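Local coordinates for protein putative thiosugar synthase (Amycolatopsis orientalis, PDB 4N6F) that probably acts as a thiosugar synthase, holding a sugar phosphate covalently while a sulphur-carrier protein supplies the sulphur for 2-thiosugar biosynthesis, at residues Gly82-Ala87 and Leu109-Arg114; Arg95-Leu100 and Arg130-Glu135; Asn118-Ala123 and Leu140-Pro145. All coordinates share one frame; numbering follows the deposited sequence.

How the interactions relate
The three contacts follow successive beta-alpha units of a TIM barrel. Interaction 1 joins the neighbouring parallel strands 79-83 and 108-111 and continues into loops bordering the sugar phosphate, which is bonded to Lys110 of strand 108-111. Interaction 2, centred about 11 Å away, packs helices 90-104 and 122-134; Leu109 meets both Ala97 and Leu132, so strand and helix layers share one apolar core. Along the chain the segments of interactions 1 and 2 alternate, whereas interaction 3 opens after interaction 1 has closed. Interactions 2 and 3, centred about 17 Å apart, use opposite ends of helix 122-134. Interactions 1 and 3, about 10 Å apart, thus gather ligand-pocket residues at the strands' C-terminal ends, while interaction 2 joins helices away from the pocket.

Interaction 1: Gly82-Ala87 and Leu109-Arg114; sequences GTTSFA and LKLDVR. With F6R (fructose -6-phosphate), chain F.
Lys110 and Thr83 run side by side from one face of the sheet. The lysine chain stays extended until its last torsion (chi4 -79°), where it bends to bring NZ into a covalent bond of 1.5 Å with C1 of fructose 6-phosphate. Thr83 OG1, anti to its own backbone N, accepts from Ser85 N at 3.0 Å, an ST turn that folds the chain just past the strand; Glu31 OE2 is hydrogen-bonded to both Thr83 OG1 and Ser85 OG. Thr84 crosses Leu109 at about a right angle, its CG2 against the leucine methyls, while its OG1 takes a nearly straight bond from Asp112 N (2.7 Å, 167°). These are the C-terminal ends of adjacent parallel strands in a TIM barrel, where the active site lies; Lys110 N binds Gly82 O and Thr84 N binds Lys110 O in the parallel pairing. Asp112 OD2 stands 3.1 Å from ligand C1, and its OD1 is shared between Arg162 and Arg114. Arg114 NH2 meets OD1 at 3.1 Å from above the carboxylate plane, although OD1 lies nearly in the guanidinium plane. The same NH2 donates to ligand O4 at 2.7 Å, and the paired charges would probably hold the arginine's orientation.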
# COMPACT_ATOMS: atom_id res chain seq x y z
N GLY A 82 -5.10 23.76 -15.62
CA GLY A 82 -6.06 24.60 -14.95
C GLY A 82 -7.11 23.80 -14.22
O GLY A 82 -7.15 22.57 -14.32
N THR A 83 -7.97 24.51 -13.51
CA THR A 83 -9.03 23.89 -12.75
C THR A 83 -10.31 24.74 -12.76
O THR A 83 -10.24 25.96 -12.91
CB THR A 83 -8.59 23.62 -11.30
OG1 THR A 83 -9.69 23.09 -10.56
CG2 THR A 83 -8.10 24.90 -10.62
N THR A 84 -11.45 24.07 -12.62
CA THR A 84 -12.74 24.74 -12.44
C THR A 84 -13.35 24.44 -11.06
O THR A 84 -14.53 24.71 -10.83
CB THR A 84 -13.78 24.29 -13.49
OG1 THR A 84 -14.12 22.92 -13.26
CG2 THR A 84 -13.25 24.45 -14.91
N SER A 85 -12.55 23.90 -10.14
CA SER A 85 -13.08 23.46 -8.83
C SER A 85 -13.59 24.60 -7.93
O SER A 85 -14.32 24.35 -6.98
CB SER A 85 -12.05 22.61 -8.07
OG SER A 85 -10.95 23.39 -7.65
N PHE A 86 -13.20 25.84 -8.22
CA PHE A 86 -13.70 26.99 -7.47
C PHE A 86 -15.07 27.45 -7.95
O PHE A 86 -15.81 28.08 -7.20
CB PHE A 86 -12.69 28.14 -7.50
CG PHE A 86 -11.51 27.91 -6.62
CD1 PHE A 86 -11.60 28.13 -5.25
CD2 PHE A 86 -10.32 27.43 -7.14
CE1 PHE A 86 -10.52 27.90 -4.42
CE2 PHE A 86 -9.23 27.19 -6.31
CZ PHE A 86 -9.33 27.43 -4.95
N ALA A 87 -15.40 27.12 -9.19
CA ALA A 87 -16.72 27.43 -9.76
C ALA A 87 -17.78 26.50 -9.17
O ALA A 87 -17.53 25.31 -8.96
CB ALA A 87 -16.68 27.31 -11.27
N LEU A 109 -7.31 20.81 -18.62
CA LEU A 109 -8.24 21.27 -17.61
C LEU A 109 -8.72 20.19 -16.65
O LEU A 109 -9.25 19.15 -17.07
CB LEU A 109 -9.46 21.90 -18.29
CG LEU A 109 -10.47 22.55 -17.35
CD1 LEU A 109 -9.93 23.88 -16.81
CD2 LEU A 109 -11.80 22.77 -18.06
N LYS A 110 -8.54 20.45 -15.36
CA LYS A 110 -9.15 19.67 -14.30
C LYS A 110 -10.56 20.18 -14.20
O LYS A 110 -10.80 21.28 -13.71
CB LYS A 110 -8.32 19.83 -13.02
CG LYS A 110 -8.92 19.22 -11.77
CD LYS A 110 -7.98 19.41 -10.59
CE LYS A 110 -8.51 18.79 -9.29
NZ LYS A 110 -9.51 19.69 -8.69
N LEU A 111 -11.50 19.41 -14.72
CA LEU A 111 -12.88 19.86 -14.84
C LEU A 111 -13.71 19.33 -13.69
O LEU A 111 -13.82 18.11 -13.50
CB LEU A 111 -13.48 19.39 -16.17
CG LEU A 111 -14.96 19.68 -16.40
CD1 LEU A 111 -15.23 21.18 -16.44
CD2 LEU A 111 -15.41 19.02 -17.69
N ASP A 112 -14.27 20.26 -12.92
CA ASP A 112 -15.10 19.94 -11.77
C ASP A 112 -16.42 20.73 -11.88
O ASP A 112 -16.41 21.96 -12.05
CB ASP A 112 -14.37 20.32 -10.48
CG ASP A 112 -13.28 19.33 -10.11
OD1 ASP A 112 -13.61 18.17 -9.83
OD2 ASP A 112 -12.09 19.72 -10.08
N VAL A 113 -17.53 19.99 -11.85
CA VAL A 113 -18.87 20.55 -11.81
C VAL A 113 -19.61 19.80 -10.71
O VAL A 113 -19.97 18.64 -10.88
CB VAL A 113 -19.61 20.36 -13.15
CG1 VAL A 113 -20.99 20.98 -13.10
CG2 VAL A 113 -18.80 20.96 -14.29
N ARG A 114 -19.83 20.47 -9.58
CA ARG A 114 -20.36 19.80 -8.39
C ARG A 114 -21.70 20.35 -7.92
O ARG A 114 -22.00 21.53 -8.11
CB ARG A 114 -19.35 19.91 -7.25
CG ARG A 114 -17.97 19.47 -7.68
CD ARG A 114 -17.02 19.34 -6.51
NE ARG A 114 -15.75 18.80 -6.97
CZ ARG A 114 -14.69 18.58 -6.20
NH1 ARG A 114 -14.74 18.85 -4.90
NH2 ARG A 114 -13.58 18.07 -6.74
C1 F6R F . -10.33 19.08 -7.61
C2 F6R F . -9.62 19.14 -6.29
C3 F6R F . -10.30 18.76 -4.99
C4 F6R F . -10.37 17.23 -4.92
C5 F6R F . -10.66 16.75 -3.49
C6 F6R F . -10.20 15.32 -3.30
O2 F6R F . -8.43 19.45 -6.25
O3 F6R F . -11.60 19.32 -4.82
O4 F6R F . -11.40 16.76 -5.79
O5 F6R F . -10.01 17.56 -2.52
O6 F6R F . -10.65 14.88 -2.02
P F6R F . -9.71 14.81 -0.74
O1P F6R F . -9.59 16.24 -0.32
O2P F6R F . -8.40 14.20 -1.18
O3P F6R F . -10.49 13.89 0.15

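Interaction 2: Arg95-Leu100 and Arg130-Glu135; sequences RSARIL and RELRAE
Helices 90-104 and 122-134 pack side by side in the outer layer of the TIM barrel. The axes of segments 95-100 and 130-134 approach to 11.2 Å and cross at -20°, nearly parallel, with an apolar inner side and a charged outer one. On the inner side Ala97 points at the opposing helix, and its CB sits 3.8 Å from Leu132 CD1 and equally near CD2, so that the methyl faces the fork of the leucine. Leu109 and Met137 line the same region. Farther out, the contact is carried by a salt-bridge network centred on Arg98. Its chain bends at chi2, away from a staggered value, and this brings the guanidinium across to two glutamates. Glu135 is gripped side-on: NE at 2.8 Å and NH2 at a very short 2.4 Å both donate to the single atom OE1, with the two flat groups nearly coplanar, 13° apart. The NE bond uses the syn lone pair of OE1, whereas NH2 arrives nearly along the C-O axis. Glu131, extended beyond CG, reaches the same guanidinium with planes turned 40° apart; its OE1 offers the anti lone pair to NH2 at 3.1 Å and takes a weak bond from NH1. One arginine thereby ties together two carboxylates four residues apart, Glu131 in the helix's last turn and Glu135 just past its end, and probably offsets their like charges. Glu135 OE2 is in turn bridged to Arg101 NH1, while receiving a weak bond from Arg98 NE at 3.3 Å.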
# COMPACT_ATOMS: atom_id res chain seq x y z
N ARG A 95 -17.05 29.16 -18.08
CA ARG A 95 -16.41 30.47 -18.18
C ARG A 95 -15.00 30.47 -17.63
O ARG A 95 -14.12 31.06 -18.22
CB ARG A 95 -17.26 31.55 -17.51
CG ARG A 95 -18.54 31.85 -18.25
CD ARG A 95 -19.43 32.79 -17.45
NE ARG A 95 -18.79 34.10 -17.35
CZ ARG A 95 -18.86 35.06 -18.27
NH1 ARG A 95 -18.21 36.20 -18.07
NH2 ARG A 95 -19.58 34.89 -19.37
N SER A 96 -14.77 29.78 -16.51
CA SER A 96 -13.41 29.67 -15.96
C SER A 96 -12.47 29.07 -16.99
O SER A 96 -11.36 29.57 -17.20
CB SER A 96 -13.40 28.80 -14.71
OG SER A 96 -14.02 29.47 -13.63
N ALA A 97 -12.93 28.00 -17.64
CA ALA A 97 -12.13 27.27 -18.61
C ALA A 97 -11.75 28.11 -19.82
O ALA A 97 -10.61 28.05 -20.29
CB ALA A 97 -12.87 26.02 -19.06
N ARG A 98 -12.71 28.88 -20.34
CA ARG A 98 -12.44 29.76 -21.49
C ARG A 98 -11.45 30.88 -21.15
O ARG A 98 -10.58 31.20 -21.96
CB ARG A 98 -13.73 30.38 -22.06
CG ARG A 98 -14.42 29.55 -23.13
CD ARG A 98 -15.75 29.00 -22.66
NE ARG A 98 -16.47 28.31 -23.73
CZ ARG A 98 -17.78 28.05 -23.73
NH1 ARG A 98 -18.55 28.43 -22.72
NH2 ARG A 98 -18.32 27.41 -24.76
N ILE A 99 -11.59 31.47 -19.96
CA ILE A 99 -10.65 32.50 -19.51
C ILE A 99 -9.25 31.92 -19.32
O ILE A 99 -8.27 32.50 -19.78
CB ILE A 99 -11.12 33.21 -18.21
CG1 ILE A 99 -12.07 34.38 -18.54
CG2 ILE A 99 -9.94 33.76 -17.41
CD1 ILE A 99 -13.48 33.98 -18.93
N LEU A 100 -9.19 30.77 -18.65
CA LEU A 100 -7.93 30.04 -18.47
C LEU A 100 -7.15 29.88 -19.77
O LEU A 100 -5.94 30.10 -19.82
CB LEU A 100 -8.23 28.66 -17.88
CG LEU A 100 -7.08 27.65 -17.96
CD1 LEU A 100 -6.01 28.00 -16.93
CD2 LEU A 100 -7.60 26.23 -17.77
N ARG A 130 -18.62 18.01 -23.17
CA ARG A 130 -18.92 18.11 -24.62
C ARG A 130 -18.74 19.52 -25.17
O ARG A 130 -18.18 19.71 -26.25
CB ARG A 130 -20.35 17.63 -24.90
CG ARG A 130 -20.51 16.12 -24.83
CD ARG A 130 -21.98 15.71 -24.88
NE ARG A 130 -22.12 14.26 -24.87
CZ ARG A 130 -23.21 13.59 -24.51
NH1 ARG A 130 -24.31 14.22 -24.10
NH2 ARG A 130 -23.20 12.26 -24.55
N GLU A 131 -19.19 20.51 -24.42
CA GLU A 131 -19.04 21.90 -24.87
C GLU A 131 -17.57 22.31 -24.92
O GLU A 131 -17.13 22.93 -25.89
CB GLU A 131 -19.82 22.83 -23.95
CG GLU A 131 -20.17 24.16 -24.58
CD GLU A 131 -21.13 24.96 -23.71
OE1 GLU A 131 -20.79 26.12 -23.38
OE2 GLU A 131 -22.20 24.43 -23.33
N LEU A 132 -16.79 21.95 -23.90
CA LEU A 132 -15.36 22.26 -23.90
C LEU A 132 -14.56 21.45 -24.91
O LEU A 132 -13.59 21.96 -25.47
CB LEU A 132 -14.77 22.13 -22.50
CG LEU A 132 -15.27 23.21 -21.53
CD1 LEU A 132 -14.77 22.96 -20.12
CD2 LEU A 132 -14.87 24.60 -21.98
N ARG A 133 -14.98 20.21 -25.17
CA ARG A 133 -14.34 19.37 -26.20
C ARG A 133 -14.53 19.93 -27.61
O ARG A 133 -13.63 19.82 -28.44
CB ARG A 133 -14.85 17.93 -26.14
CG ARG A 133 -14.24 17.08 -25.02
CD ARG A 133 -12.74 16.91 -25.17
NE ARG A 133 -12.40 16.31 -26.46
CZ ARG A 133 -11.27 16.50 -27.14
NH1 ARG A 133 -11.09 15.88 -28.30
NH2 ARG A 133 -10.32 17.30 -26.67
N ALA A 134 -15.70 20.53 -27.87
CA ALA A 134 -15.97 21.17 -29.17
C ALA A 134 -14.98 22.30 -29.46
O ALA A 134 -14.69 22.59 -30.61
CB ALA A 134 -17.40 21.69 -29.23
N GLU A 135 -14.47 22.92 -28.40
CA GLU A 135 -13.44 23.95 -28.54
C GLU A 135 -11.99 23.44 -28.43
O GLU A 135 -11.06 24.23 -28.32
CB GLU A 135 -13.65 25.03 -27.50
CG GLU A 135 -15.01 25.70 -27.60
CD GLU A 135 -15.25 26.65 -26.46
OE1 GLU A 135 -16.40 26.73 -26.00
OE2 GLU A 135 -14.28 27.29 -26.00

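Interaction 3: Asn118-Ala123 and Leu140-Pro145; sequences NTPDNA and LPFILP
Pro120 lies over one face of the Phe142 ring, its CG 3.9 Å from the ring centroid and 21° off the normal, a CH-pi contact displaced toward the CD2 rim. The neighbouring CB of Pro120 rests 3.4 Å from Phe142 O, so the pyrrolidine spans both ring and backbone. Next to it the CG2 of Thr119 meets the fork of Leu144, 3.7 Å from CD1, and Pro120 CD approaches Leu144 CD2. Phe142 is the penultimate residue of strand 138-143 of the TIM barrel, and the proline belongs to the loop leading into helix 122-134, so the contact lies within a beta-alpha-beta unit, with the aromatic ring also touching fructose 6-phosphate. Asn122, with CG anti to its carbonyl carbon (chi1 -81°), swings its amide across to the backbone of Leu144 and the CB of Ile143. An alanine here would remove that amide and would probably cost the helix start its polar approach to the Leu144 backbone, along with packing against Ile143. Farther out, Asp121 takes the N-cap position ahead of the helix, its OD1 weakly bonded to Gly124 N, and Ile143 packs on Ala150 and Leu153 of helix 147-156.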
# COMPACT_ATOMS: atom_id res chain seq x y z
N ASN A 118 -21.00 18.95 -2.57
CA ASN A 118 -19.59 18.75 -2.93
C ASN A 118 -19.32 17.40 -3.61
O ASN A 118 -18.26 16.81 -3.47
CB ASN A 118 -18.70 18.92 -1.70
CG ASN A 118 -17.28 19.33 -2.06
OD1 ASN A 118 -17.03 19.84 -3.14
ND2 ASN A 118 -16.35 19.12 -1.14
N THR A 119 -20.32 16.93 -4.35
CA THR A 119 -20.29 15.68 -5.07
C THR A 119 -20.34 16.02 -6.56
O THR A 119 -21.05 16.95 -6.95
CB THR A 119 -21.49 14.80 -4.65
OG1 THR A 119 -21.17 14.09 -3.45
CG2 THR A 119 -21.87 13.81 -5.71
N PRO A 120 -19.58 15.28 -7.41
CA PRO A 120 -19.68 15.58 -8.83
C PRO A 120 -21.10 15.40 -9.35
O PRO A 120 -21.77 14.44 -8.99
CB PRO A 120 -18.75 14.55 -9.49
CG PRO A 120 -17.84 14.09 -8.42
CD PRO A 120 -18.57 14.26 -7.11
N ASP A 121 -21.54 16.35 -10.17
CA ASP A 121 -22.81 16.29 -10.90
C ASP A 121 -22.53 15.67 -12.26
O ASP A 121 -22.07 16.35 -13.19
CB ASP A 121 -23.38 17.72 -11.03
CG ASP A 121 -24.59 17.81 -11.96
OD1 ASP A 121 -25.13 16.77 -12.39
OD2 ASP A 121 -25.01 18.95 -12.25
N ASN A 122 -22.80 14.37 -12.38
CA ASN A 122 -22.44 13.61 -13.59
C ASN A 122 -22.99 14.18 -14.88
O ASN A 122 -22.23 14.38 -15.83
CB ASN A 122 -22.84 12.13 -13.45
CG ASN A 122 -21.83 11.31 -12.64
OD1 ASN A 122 -21.86 10.08 -12.68
ND2 ASN A 122 -20.95 11.97 -11.90
N ALA A 123 -24.29 14.45 -14.91
CA ALA A 123 -24.94 14.95 -16.12
C ALA A 123 -24.43 16.33 -16.51
O ALA A 123 -24.16 16.59 -17.68
CB ALA A 123 -26.46 14.98 -15.95
N LEU A 140 -9.90 16.49 -17.95
CA LEU A 140 -9.87 15.48 -16.91
C LEU A 140 -11.05 15.77 -15.97
O LEU A 140 -10.89 16.47 -14.96
CB LEU A 140 -8.54 15.51 -16.16
CG LEU A 140 -7.29 15.05 -16.93
CD1 LEU A 140 -6.67 16.17 -17.74
CD2 LEU A 140 -6.25 14.51 -15.97
N PRO A 141 -12.24 15.23 -16.31
CA PRO A 141 -13.43 15.40 -15.49
C PRO A 141 -13.49 14.47 -14.28
O PRO A 141 -12.88 13.40 -14.29
CB PRO A 141 -14.58 15.12 -16.46
CG PRO A 141 -13.99 14.30 -17.55
CD PRO A 141 -12.52 14.54 -17.58
N PHE A 142 -14.24 14.89 -13.27
CA PHE A 142 -14.44 14.15 -12.03
C PHE A 142 -15.88 13.66 -12.03
O PHE A 142 -16.81 14.45 -12.26
CB PHE A 142 -14.19 15.11 -10.86
CG PHE A 142 -14.06 14.44 -9.50
CD1 PHE A 142 -13.63 13.14 -9.36
CD2 PHE A 142 -14.32 15.18 -8.36
CE1 PHE A 142 -13.50 12.57 -8.10
CE2 PHE A 142 -14.19 14.62 -7.10
CZ PHE A 142 -13.78 13.31 -6.96
N ILE A 143 -16.06 12.36 -11.81
CA ILE A 143 -17.39 11.75 -11.77
C ILE A 143 -17.54 10.75 -10.63
O ILE A 143 -16.55 10.19 -10.13
CB ILE A 143 -17.76 11.02 -13.09
CG1 ILE A 143 -16.81 9.86 -13.38
CG2 ILE A 143 -17.77 12.00 -14.25
CD1 ILE A 143 -17.35 8.86 -14.38
N LEU A 144 -18.79 10.56 -10.20
CA LEU A 144 -19.19 9.39 -9.44
C LEU A 144 -19.10 8.19 -10.36
O LEU A 144 -19.46 8.29 -11.54
CB LEU A 144 -20.63 9.52 -8.93
CG LEU A 144 -20.96 10.72 -8.03
CD1 LEU A 144 -22.44 10.69 -7.63
CD2 LEU A 144 -20.08 10.72 -6.80
N PRO A 145 -18.63 7.05 -9.82
CA PRO A 145 -18.44 5.88 -10.66
C PRO A 145 -19.75 5.45 -11.30
O PRO A 145 -20.61 4.87 -10.64
CB PRO A 145 -17.90 4.81 -9.69
CG PRO A 145 -18.25 5.30 -8.32
CD PRO A 145 -18.27 6.80 -8.41